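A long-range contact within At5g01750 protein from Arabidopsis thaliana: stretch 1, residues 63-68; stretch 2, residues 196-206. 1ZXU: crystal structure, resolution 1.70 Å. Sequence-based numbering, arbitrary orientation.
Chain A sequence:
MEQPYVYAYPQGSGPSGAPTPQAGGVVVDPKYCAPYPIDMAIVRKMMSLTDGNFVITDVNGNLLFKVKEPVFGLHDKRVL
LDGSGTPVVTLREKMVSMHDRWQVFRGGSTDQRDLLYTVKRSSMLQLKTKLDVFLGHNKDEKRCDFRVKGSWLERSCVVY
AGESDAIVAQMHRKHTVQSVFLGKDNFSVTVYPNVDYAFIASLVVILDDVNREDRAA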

# COMPACT_ATOMS: atom_id res chain seq x y z
N LEU A 63 -7.98 13.70 -2.61
CA LEU A 63 -6.63 13.09 -2.64
C LEU A 63 -6.26 12.53 -1.28
O LEU A 63 -6.36 13.24 -0.26
N LEU A 64 -5.84 11.27 -1.27
CA LEU A 64 -5.24 10.67 -0.09
C LEU A 64 -3.73 10.64 -0.26
O LEU A 64 -2.99 11.06 0.68
N PHE A 65 -3.22 10.11 -1.40
CA PHE A 65 -1.75 10.11 -1.67
C PHE A 65 -1.43 10.40 -3.13
O PHE A 65 -2.20 10.00 -4.01
N LYS A 66 -0.36 11.14 -3.38
CA LYS A 66 0.21 11.15 -4.70
C LYS A 66 1.30 10.13 -4.74
O LYS A 66 2.08 9.97 -3.76
N VAL A 67 1.29 9.37 -5.82
CA VAL A 67 2.29 8.34 -5.97
C VAL A 67 3.21 8.72 -7.10
O VAL A 67 2.74 8.97 -8.22
N LYS A 68 4.51 8.77 -6.80
CA LYS A 68 5.45 9.10 -7.88
C LYS A 68 6.79 8.45 -7.79
O LYS A 68 7.22 8.06 -6.71
N ASP A 196 -4.58 0.57 8.93
CA ASP A 196 -3.74 1.68 8.47
C ASP A 196 -3.89 1.85 6.97
O ASP A 196 -3.48 0.98 6.19
N TYR A 197 -4.52 2.95 6.54
CA TYR A 197 -4.81 3.05 5.09
C TYR A 197 -3.56 3.47 4.28
O TYR A 197 -3.54 3.32 3.04
N ALA A 198 -2.54 3.99 4.96
CA ALA A 198 -1.27 4.26 4.23
C ALA A 198 -0.60 2.93 3.94
O ALA A 198 -0.07 2.68 2.87
N PHE A 199 -0.66 2.05 4.92
CA PHE A 199 -0.13 0.70 4.69
C PHE A 199 -0.87 0.03 3.50
O PHE A 199 -0.25 -0.45 2.55
N ILE A 200 -2.20 0.03 3.51
CA ILE A 200 -2.92 -0.57 2.40
C ILE A 200 -2.61 0.12 1.02
O ILE A 200 -2.41 -0.56 0.00
N ALA A 201 -2.49 1.44 1.03
CA ALA A 201 -2.18 2.19 -0.19
C ALA A 201 -0.80 1.74 -0.66
O ALA A 201 -0.64 1.54 -1.85
N SER A 202 0.16 1.49 0.24
CA SER A 202 1.44 1.02 -0.28
C SER A 202 1.36 -0.35 -0.96
O SER A 202 2.08 -0.64 -1.94
N LEU A 203 0.46 -1.22 -0.45
CA LEU A 203 0.28 -2.51 -1.06
C LEU A 203 -0.33 -2.38 -2.46
O LEU A 203 -0.00 -3.15 -3.35
N VAL A 204 -1.31 -1.47 -2.60
CA VAL A 204 -1.93 -1.19 -3.89
C VAL A 204 -0.88 -0.74 -4.90
O VAL A 204 -0.87 -1.22 -6.05
N VAL A 205 0.04 0.09 -4.43
CA VAL A 205 1.17 0.53 -5.26
C VAL A 205 2.04 -0.65 -5.73
O VAL A 205 2.38 -0.75 -6.90
N ILE A 206 2.38 -1.51 -4.80
CA ILE A 206 3.16 -2.72 -5.14
C ILE A 206 2.39 -3.65 -6.12
O ILE A 206 2.99 -4.21 -7.07

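When a helix lies against a strand, each element turns a limited set of side chains toward the other, and At5g01750 gives a compact example. Strand 63-68 and helix 197-206 run at 41°, their axes 9.9 Å apart at closest approach, and no direct hydrogen bond joins them; the contact is apolar, supplemented by one water.

Asp 196 (chi1 t) caps the helix: its OD1 accepts from Phe 199 N at 2.9 Å and, weakly, from Ala 198 N at 3.0 Å, occupying amides that the first turn leaves without backbone partners. Tyr 197, chi1 p, points toward the strand. Its CE1 lies 3.6 Å from Phe 65 CZ and 4.3 Å from CD2 of Leu 64 (chi1 m, chi2 t), and the two aromatic rings meet rim to rim, with planes at 49°. The phenol end is polar: water 1 lies 3.2 Å from Tyr 197 OH and donates to Leu 64 O at 3.0 Å, bridging side chain and strand backbone.

Ala 198 points sideways, yet its CB comes within 3.7 Å of Phe 65 CZ. Phe 199 (t) points away. One turn beyond Tyr 197, Ala 201 again points toward the strand, its CB 3.5 Å from Phe 65 CE2. Phe 65, chi1 m, thus packs against three helix residues, and the tip of its ring stops against the small methyl groups of both alanines.

Ser 202 (p) turns back to its own helix, OG donating to Phe 199 O at 2.7 Å. Val 205 and Val 67, both t, meet CG2 to CG2 at 3.8 Å. Tyr 197, Ala 201 and Val 205, spaced i, i+4, i+8, thus face Val 67 and the neighbours Leu 64 and Phe 65, which both point in, while Lys 66 does not reach the helix.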

# COMPACT_ATOMS: atom_id res chain seq x y z
CB LEU A 63 -5.61 14.14 -3.07
CG LEU A 63 -4.19 13.62 -3.24
CD1 LEU A 63 -3.58 14.50 -4.29
CD2 LEU A 63 -3.41 13.74 -1.95
CB LEU A 64 -5.75 9.24 0.16
CG LEU A 64 -7.27 9.18 0.36
CD1 LEU A 64 -7.71 7.68 0.41
CD2 LEU A 64 -7.73 9.89 1.60
CB PHE A 65 -1.17 8.71 -1.38
CG PHE A 65 -1.42 8.27 0.01
CD1 PHE A 65 -0.80 8.88 1.07
CD2 PHE A 65 -2.38 7.29 0.27
CE1 PHE A 65 -1.08 8.45 2.39
CE2 PHE A 65 -2.67 6.88 1.57
CZ PHE A 65 -2.03 7.44 2.62
CB LYS A 66 0.81 12.53 -5.05
CG LYS A 66 -0.31 13.55 -5.28
CD LYS A 66 0.17 14.78 -6.09
CE LYS A 66 -0.80 15.95 -5.84
NZ LYS A 66 -1.32 16.59 -7.10
CB VAL A 67 1.62 7.00 -6.32
CG1 VAL A 67 2.69 5.91 -6.53
CG2 VAL A 67 0.74 6.61 -5.17
CB LYS A 68 5.65 10.61 -8.00
CG LYS A 68 6.44 11.20 -6.90
CD LYS A 68 6.82 12.67 -7.27
CE LYS A 68 7.63 13.38 -6.20
NZ LYS A 68 8.56 12.54 -5.38
CB ASP A 196 -2.31 1.33 8.86
CG ASP A 196 -1.32 2.44 8.59
OD1 ASP A 196 -1.43 3.08 7.54
OD2 ASP A 196 -0.41 2.62 9.43
CB TYR A 197 -6.08 3.90 4.80
CG TYR A 197 -5.95 5.42 5.00
CD1 TYR A 197 -5.28 6.23 4.06
CD2 TYR A 197 -6.58 6.02 6.13
CE1 TYR A 197 -5.21 7.62 4.23
CE2 TYR A 197 -6.51 7.41 6.29
CZ TYR A 197 -5.81 8.18 5.34
OH TYR A 197 -5.71 9.57 5.48
CB ALA A 198 -0.34 5.19 4.99
CB PHE A 199 -0.35 -0.09 5.99
CG PHE A 199 -0.09 -1.57 5.84
CD1 PHE A 199 1.14 -2.05 5.31
CD2 PHE A 199 -1.10 -2.50 6.15
CE1 PHE A 199 1.39 -3.41 5.16
CE2 PHE A 199 -0.85 -3.85 6.04
CZ PHE A 199 0.38 -4.34 5.50
CB ILE A 200 -4.43 -0.61 2.67
CG1 ILE A 200 -4.70 -1.34 4.00
CG2 ILE A 200 -5.10 -1.22 1.41
CD1 ILE A 200 -4.22 -2.81 4.02
CB ALA A 201 -2.13 3.71 0.10
CB SER A 202 2.50 1.03 0.84
OG SER A 202 2.30 -0.10 1.68
CB LEU A 203 -0.58 -3.44 -0.15
CG LEU A 203 0.09 -3.75 1.19
CD1 LEU A 203 -0.85 -4.73 1.99
CD2 LEU A 203 1.43 -4.47 1.00
CB VAL A 204 -3.02 -0.14 -3.73
CG1 VAL A 204 -3.51 0.37 -5.15
CG2 VAL A 204 -4.17 -0.75 -2.87
CB VAL A 205 1.99 1.61 -4.56
CG1 VAL A 205 3.26 1.95 -5.39
CG2 VAL A 205 1.10 2.89 -4.34
CB ILE A 206 3.57 -3.48 -3.86
CG1 ILE A 206 4.61 -2.65 -3.10
CG2 ILE A 206 4.14 -4.84 -4.21
CD1 ILE A 206 4.87 -3.13 -1.66
O HOH W 1 -3.58 11.11 3.57